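Local atomic coordinates of telomerase reverse transcriptase (PDB entry 6ZD1), a protein that probably extends chromosome ends by reverse transcription, copying a template within telomerase RNA into simple telomeric DNA repeats. Residues A351-I356 against F472-L476; V284-L288 against I431-C435. All coordinates share one frame; numbering follows the deposited sequence.

How the interactions relate
Both contacts join pairs of helices within the reverse transcriptase region, and their centres lie 12 Å apart on the same side of the chain's centre. Along the chain their segments alternate: 284-288, 351-356, 431-435, 472-476. They merge into one apolar core. Ile-475 CD1 of interaction 1 packs on Leu-288 CD2 of interaction 2 at 3.8 Å, and Ile-356 CG2 meets Ile-432 CD1 at the same distance. Cys-435 adds a further junction, since its CB lies 4.0 Å from Ile-356 CD1. Neither contact holds a ligand or metal; each is structural packing, and together they join four helices of the reverse transcriptase region around a shared apolar core.

Interaction 1 (A351-I356 against F472-L476); sequences ALKESI and FCDIL
Leu-352 and Phe-472 meet at about a right angle, both methyls of the leucine resting against the root of the phenylalanine side chain. CD2 of Leu-352 touches Phe-472 CB at 3.7 Å and approaches the ring obliquely near CG. Its CD1 packs at 3.4 Å against the backbone O of Phe-472. The leucine's CG is anti to its own backbone N (chi1 171°), which swings both methyls from the flank of the helix toward its partner. Ile-356, one turn on, approaches from the same side of the ring plane as Leu-352 but further out along the ring, its CD1 3.7 Å from CE1 of Phe-472. The contact joins helices 349-359 and 469-484 of the reverse transcriptase domain; segments 351-356 and 472-476 cross at 75° with their axes 9.2 Å apart, and branched aliphatic groups suit the filling between them. Ser-355 faces the other helix, a small residue at a close approach: its CB rests 3.9 Å from Ile-475 CG2. Its OG, held beside the backbone N (chi1 -67°), turns back to donate to Ala-351 O at 3.1 Å. That oxygen also accepts from Ser-355 N, on the opposite face of its carbonyl plane. Leu-476 CD1 lies against this pair of oxygens, 3.7 Å from Ala-351 O, while Leu-476 CB comes near Leu-352 CD1.

Interaction 2 (V284-L288 against I431-C435); sequences VRQVL and IIEVC
The segments 284-288 and 431-435 are helical and cross steeply, their N-to-C directions 110° apart and their axes 10.6 Å from each other at closest approach, with Val-284 and Ile-431 the nearest pair of alpha carbons at 5.5 Å. The side chains of these two residues pass alongside one another, pointing opposite ways. Val-284 divides its branches between partners. CG2 lies 4.0 Å from Ile-431 CG1 and also reaches CB of Val-434, whereas CG1, anti to the backbone N (chi1 165°), is directed to Cys-435 SG at 3.8 Å. A beta-branched residue suits this place because its two methyls serve two neighbours without a long, flexible chain. Ile-431 runs out the other way: its extended chain (chi2 166°) carries CD1 obliquely onto Val-287, 3.7 Å from CG1 and close to CB and CG2 as well, so that the methyl sits over the branch point of the valine. Leu-288 completes the contact from the next turn, its CD1 3.8 Å from Cys-435 SG. The sulfur therefore has a methyl of Val-284 and one of Leu-288 against it, and cysteine, compact and only weakly polar, fits this apolar setting. All six touching residues are buried. Strand 423-427, which leads into helix 428-440, adds Ile-426 against Val-284, Val-287 and Ile-431, and strand 368-372 brings Tyr-369 against Val-287 and Ile-431. Toward the preceding turns of helix 263-298, Val-434 rests on Tyr-276, Thr-280 and Leu-281, so Val-434 extends the contact to earlier turns of the same long helix.

Interaction 1 (A351-I356 against F472-L476)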
loop_
_atom_site.group_PDB
_atom_site.type_symbol
_atom_site.label_atom_id
_atom_site.label_comp_id
_atom_site.label_asym_id
_atom_site.label_seq_id
_atom_site.Cartn_x
_atom_site.Cartn_y
_atom_site.Cartn_z
ATOM N N ALA A 351 19.850 -8.254 19.004
ATOM C CA ALA A 351 20.255 -6.861 18.854
ATOM C C ALA A 351 19.040 -5.943 18.843
ATOM O O ALA A 351 19.081 -4.843 19.403
ATOM C CB ALA A 351 21.085 -6.680 17.584
ATOM N N LEU A 352 17.940 -6.389 18.229
ATOM C CA LEU A 352 16.726 -5.579 18.232
ATOM C C LEU A 352 16.191 -5.403 19.645
ATOM O O LEU A 352 15.798 -4.297 20.035
ATOM C CB LEU A 352 15.664 -6.215 17.334
ATOM C CG LEU A 352 14.251 -5.620 17.374
ATOM C CD1 LEU A 352 14.250 -4.147 16.974
ATOM C CD2 LEU A 352 13.317 -6.417 16.477
ATOM N N LYS A 353 16.205 -6.475 20.443
ATOM C CA LYS A 353 15.687 -6.385 21.804
ATOM C C LYS A 353 16.550 -5.465 22.659
ATOM O O LYS A 353 16.032 -4.738 23.515
ATOM C CB LYS A 353 15.579 -7.781 22.423
ATOM C CG LYS A 353 14.254 -8.471 22.104
ATOM C CD LYS A 353 14.221 -9.926 22.559
ATOM C CE LYS A 353 15.030 -10.817 21.628
ATOM N NZ LYS A 353 14.870 -12.264 21.956
ATOM N N GLU A 354 17.868 -5.481 22.442
ATOM C CA GLU A 354 18.739 -4.543 23.145
ATOM C C GLU A 354 18.466 -3.102 22.717
ATOM O O GLU A 354 18.442 -2.195 23.557
ATOM C CB GLU A 354 20.205 -4.907 22.897
ATOM C CG GLU A 354 20.574 -6.333 23.311
ATOM C CD GLU A 354 21.954 -6.760 22.824
ATOM O OE1 GLU A 354 22.684 -5.915 22.257
ATOM O OE2 GLU A 354 22.306 -7.947 23.008
ATOM N N SER A 355 18.234 -2.874 21.420
ATOM C CA SER A 355 17.928 -1.526 20.949
ATOM C C SER A 355 16.658 -0.994 21.593
ATOM O O SER A 355 16.595 0.177 21.990
ATOM C CB SER A 355 17.781 -1.512 19.428
ATOM O OG SER A 355 19.013 -1.786 18.789
ATOM N N ILE A 356 15.629 -1.840 21.694
ATOM C CA ILE A 356 14.373 -1.419 22.307
ATOM C C ILE A 356 14.588 -1.059 23.771
ATOM O O ILE A 356 14.099 -0.028 24.250
ATOM C CB ILE A 356 13.309 -2.517 22.137
ATOM C CG1 ILE A 356 12.962 -2.680 20.654
ATOM C CG2 ILE A 356 12.079 -2.202 22.964
ATOM C CD1 ILE A 356 11.909 -3.734 20.385
ATOM N N PHE A 472 10.318 -1.800 14.177
ATOM C CA PHE A 472 11.435 -2.576 14.705
ATOM C C PHE A 472 12.698 -2.300 13.900
ATOM O O PHE A 472 13.724 -1.883 14.451
ATOM C CB PHE A 472 11.106 -4.071 14.682
ATOM C CG PHE A 472 10.216 -4.525 15.805
ATOM C CD1 PHE A 472 10.016 -3.724 16.918
ATOM C CD2 PHE A 472 9.590 -5.764 15.752
ATOM C CE1 PHE A 472 9.202 -4.146 17.955
ATOM C CE2 PHE A 472 8.771 -6.192 16.788
ATOM C CZ PHE A 472 8.580 -5.383 17.890
ATOM N N CYS A 473 12.612 -2.455 12.577
ATOM C CA CYS A 473 13.774 -2.233 11.725
ATOM C C CYS A 473 14.258 -0.793 11.816
ATOM O O CYS A 473 15.464 -0.536 11.729
ATOM C CB CYS A 473 13.422 -2.601 10.281
ATOM S SG CYS A 473 14.794 -2.582 9.113
ATOM N N ASP A 474 13.342 0.152 12.038
ATOM C CA ASP A 474 13.729 1.552 12.181
ATOM C C ASP A 474 14.474 1.787 13.490
ATOM O O ASP A 474 15.486 2.496 13.517
ATOM C CB ASP A 474 12.488 2.440 12.098
ATOM C CG ASP A 474 12.819 3.894 11.819
ATOM O OD1 ASP A 474 14.012 4.219 11.630
ATOM O OD2 ASP A 474 11.877 4.715 11.784
ATOM N N ILE A 475 13.988 1.195 14.583
ATOM C CA ILE A 475 14.661 1.328 15.874
ATOM C C ILE A 475 16.073 0.761 15.797
ATOM O O ILE A 475 17.041 1.391 16.242
ATOM C CB ILE A 475 13.843 0.642 16.982
ATOM C CG1 ILE A 475 12.555 1.413 17.270
ATOM C CG2 ILE A 475 14.667 0.501 18.254
ATOM C CD1 ILE A 475 11.665 0.720 18.281
ATOM N N LEU A 476 16.210 -0.446 15.242
ATOM C CA LEU A 476 17.509 -1.114 15.238
ATOM C C LEU A 476 18.513 -0.374 14.359
ATOM O O LEU A 476 19.649 -0.120 14.778
ATOM C CB LEU A 476 17.350 -2.567 14.778
ATOM C CG LEU A 476 18.634 -3.405 14.735
ATOM C CD1 LEU A 476 19.377 -3.332 16.058
ATOM C CD2 LEU A 476 18.349 -4.852 14.379
#

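Interaction 2 (V284-L288 against I431-C435)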
loop_
_atom_site.group_PDB
_atom_site.type_symbol
_atom_site.label_atom_id
_atom_site.label_comp_id
_atom_site.label_asym_id
_atom_site.label_seq_id
_atom_site.Cartn_x
_atom_site.Cartn_y
_atom_site.Cartn_z
ATOM N N VAL A 284 1.625 0.553 21.846
ATOM C CA VAL A 284 3.024 0.135 21.777
ATOM C C VAL A 284 3.716 0.811 20.600
ATOM O O VAL A 284 4.825 1.341 20.728
ATOM C CB VAL A 284 3.129 -1.399 21.694
ATOM C CG1 VAL A 284 4.524 -1.817 21.246
ATOM C CG2 VAL A 284 2.805 -2.020 23.039
ATOM N N ARG A 285 3.054 0.832 19.440
ATOM C CA ARG A 285 3.649 1.482 18.278
ATOM C C ARG A 285 3.759 2.989 18.484
ATOM O O ARG A 285 4.749 3.605 18.068
ATOM C CB ARG A 285 2.840 1.163 17.021
ATOM C CG ARG A 285 3.426 1.758 15.756
ATOM C CD ARG A 285 2.919 1.059 14.509
ATOM N NE ARG A 285 1.471 1.157 14.357
ATOM C CZ ARG A 285 0.814 0.757 13.272
ATOM N NH1 ARG A 285 1.480 0.238 12.248
ATOM N NH2 ARG A 285 -0.507 0.877 13.204
ATOM N N GLN A 286 2.777 3.595 19.159
ATOM C CA GLN A 286 2.821 5.041 19.376
ATOM C C GLN A 286 3.985 5.432 20.280
ATOM O O GLN A 286 4.680 6.422 20.013
ATOM C CB GLN A 286 1.508 5.535 19.980
ATOM C CG GLN A 286 0.319 5.539 19.036
ATOM C CD GLN A 286 -0.926 6.100 19.703
ATOM O OE1 GLN A 286 -0.962 7.271 20.089
ATOM N NE2 GLN A 286 -1.946 5.263 19.856
ATOM N N VAL A 287 4.214 4.672 21.353
ATOM C CA VAL A 287 5.288 5.016 22.278
ATOM C C VAL A 287 6.644 4.781 21.626
ATOM O O VAL A 287 7.573 5.582 21.787
ATOM C CB VAL A 287 5.140 4.222 23.587
ATOM C CG1 VAL A 287 6.272 4.560 24.549
ATOM C CG2 VAL A 287 3.788 4.505 24.219
ATOM N N LEU A 288 6.774 3.698 20.859
ATOM C CA LEU A 288 8.020 3.458 20.140
ATOM C C LEU A 288 8.311 4.593 19.168
ATOM O O LEU A 288 9.459 5.040 19.049
ATOM C CB LEU A 288 7.958 2.123 19.403
ATOM C CG LEU A 288 7.935 0.859 20.265
ATOM C CD1 LEU A 288 7.792 -0.368 19.386
ATOM C CD2 LEU A 288 9.186 0.763 21.119
ATOM N N ILE A 431 4.876 -2.737 27.135
ATOM C CA ILE A 431 5.545 -2.434 25.871
ATOM C C ILE A 431 6.680 -3.418 25.624
ATOM O O ILE A 431 6.805 -3.989 24.533
ATOM C CB ILE A 431 6.049 -0.979 25.862
ATOM C CG1 ILE A 431 4.874 -0.006 25.807
ATOM C CG2 ILE A 431 6.985 -0.746 24.691
ATOM C CD1 ILE A 431 5.265 1.410 26.128
ATOM N N ILE A 432 7.518 -3.643 26.639
ATOM C CA ILE A 432 8.602 -4.610 26.486
ATOM C C ILE A 432 8.037 -6.007 26.266
ATOM O O ILE A 432 8.560 -6.784 25.457
ATOM C CB ILE A 432 9.541 -4.568 27.706
ATOM C CG1 ILE A 432 10.228 -3.206 27.811
ATOM C CG2 ILE A 432 10.579 -5.676 27.617
ATOM C CD1 ILE A 432 11.053 -2.847 26.598
ATOM N N GLU A 433 6.951 -6.344 26.964
ATOM C CA GLU A 433 6.394 -7.686 26.841
ATOM C C GLU A 433 5.789 -7.912 25.463
ATOM O O GLU A 433 6.009 -8.963 24.848
ATOM C CB GLU A 433 5.347 -7.920 27.929
ATOM C CG GLU A 433 4.915 -9.368 28.067
ATOM C CD GLU A 433 3.904 -9.570 29.176
ATOM O OE1 GLU A 433 2.735 -9.166 29.001
ATOM O OE2 GLU A 433 4.282 -10.126 30.230
ATOM N N VAL A 434 5.040 -6.932 24.953
ATOM C CA VAL A 434 4.405 -7.085 23.648
ATOM C C VAL A 434 5.449 -7.088 22.538
ATOM O O VAL A 434 5.344 -7.855 21.572
ATOM C CB VAL A 434 3.348 -5.985 23.440
ATOM C CG1 VAL A 434 2.737 -6.074 22.048
ATOM C CG2 VAL A 434 2.273 -6.095 24.501
ATOM N N CYS A 435 6.475 -6.242 22.655
ATOM C CA CYS A 435 7.551 -6.250 21.667
ATOM C C CYS A 435 8.241 -7.608 21.632
ATOM O O CYS A 435 8.426 -8.196 20.559
ATOM C CB CYS A 435 8.555 -5.137 21.968
ATOM S SG CYS A 435 7.939 -3.457 21.662
#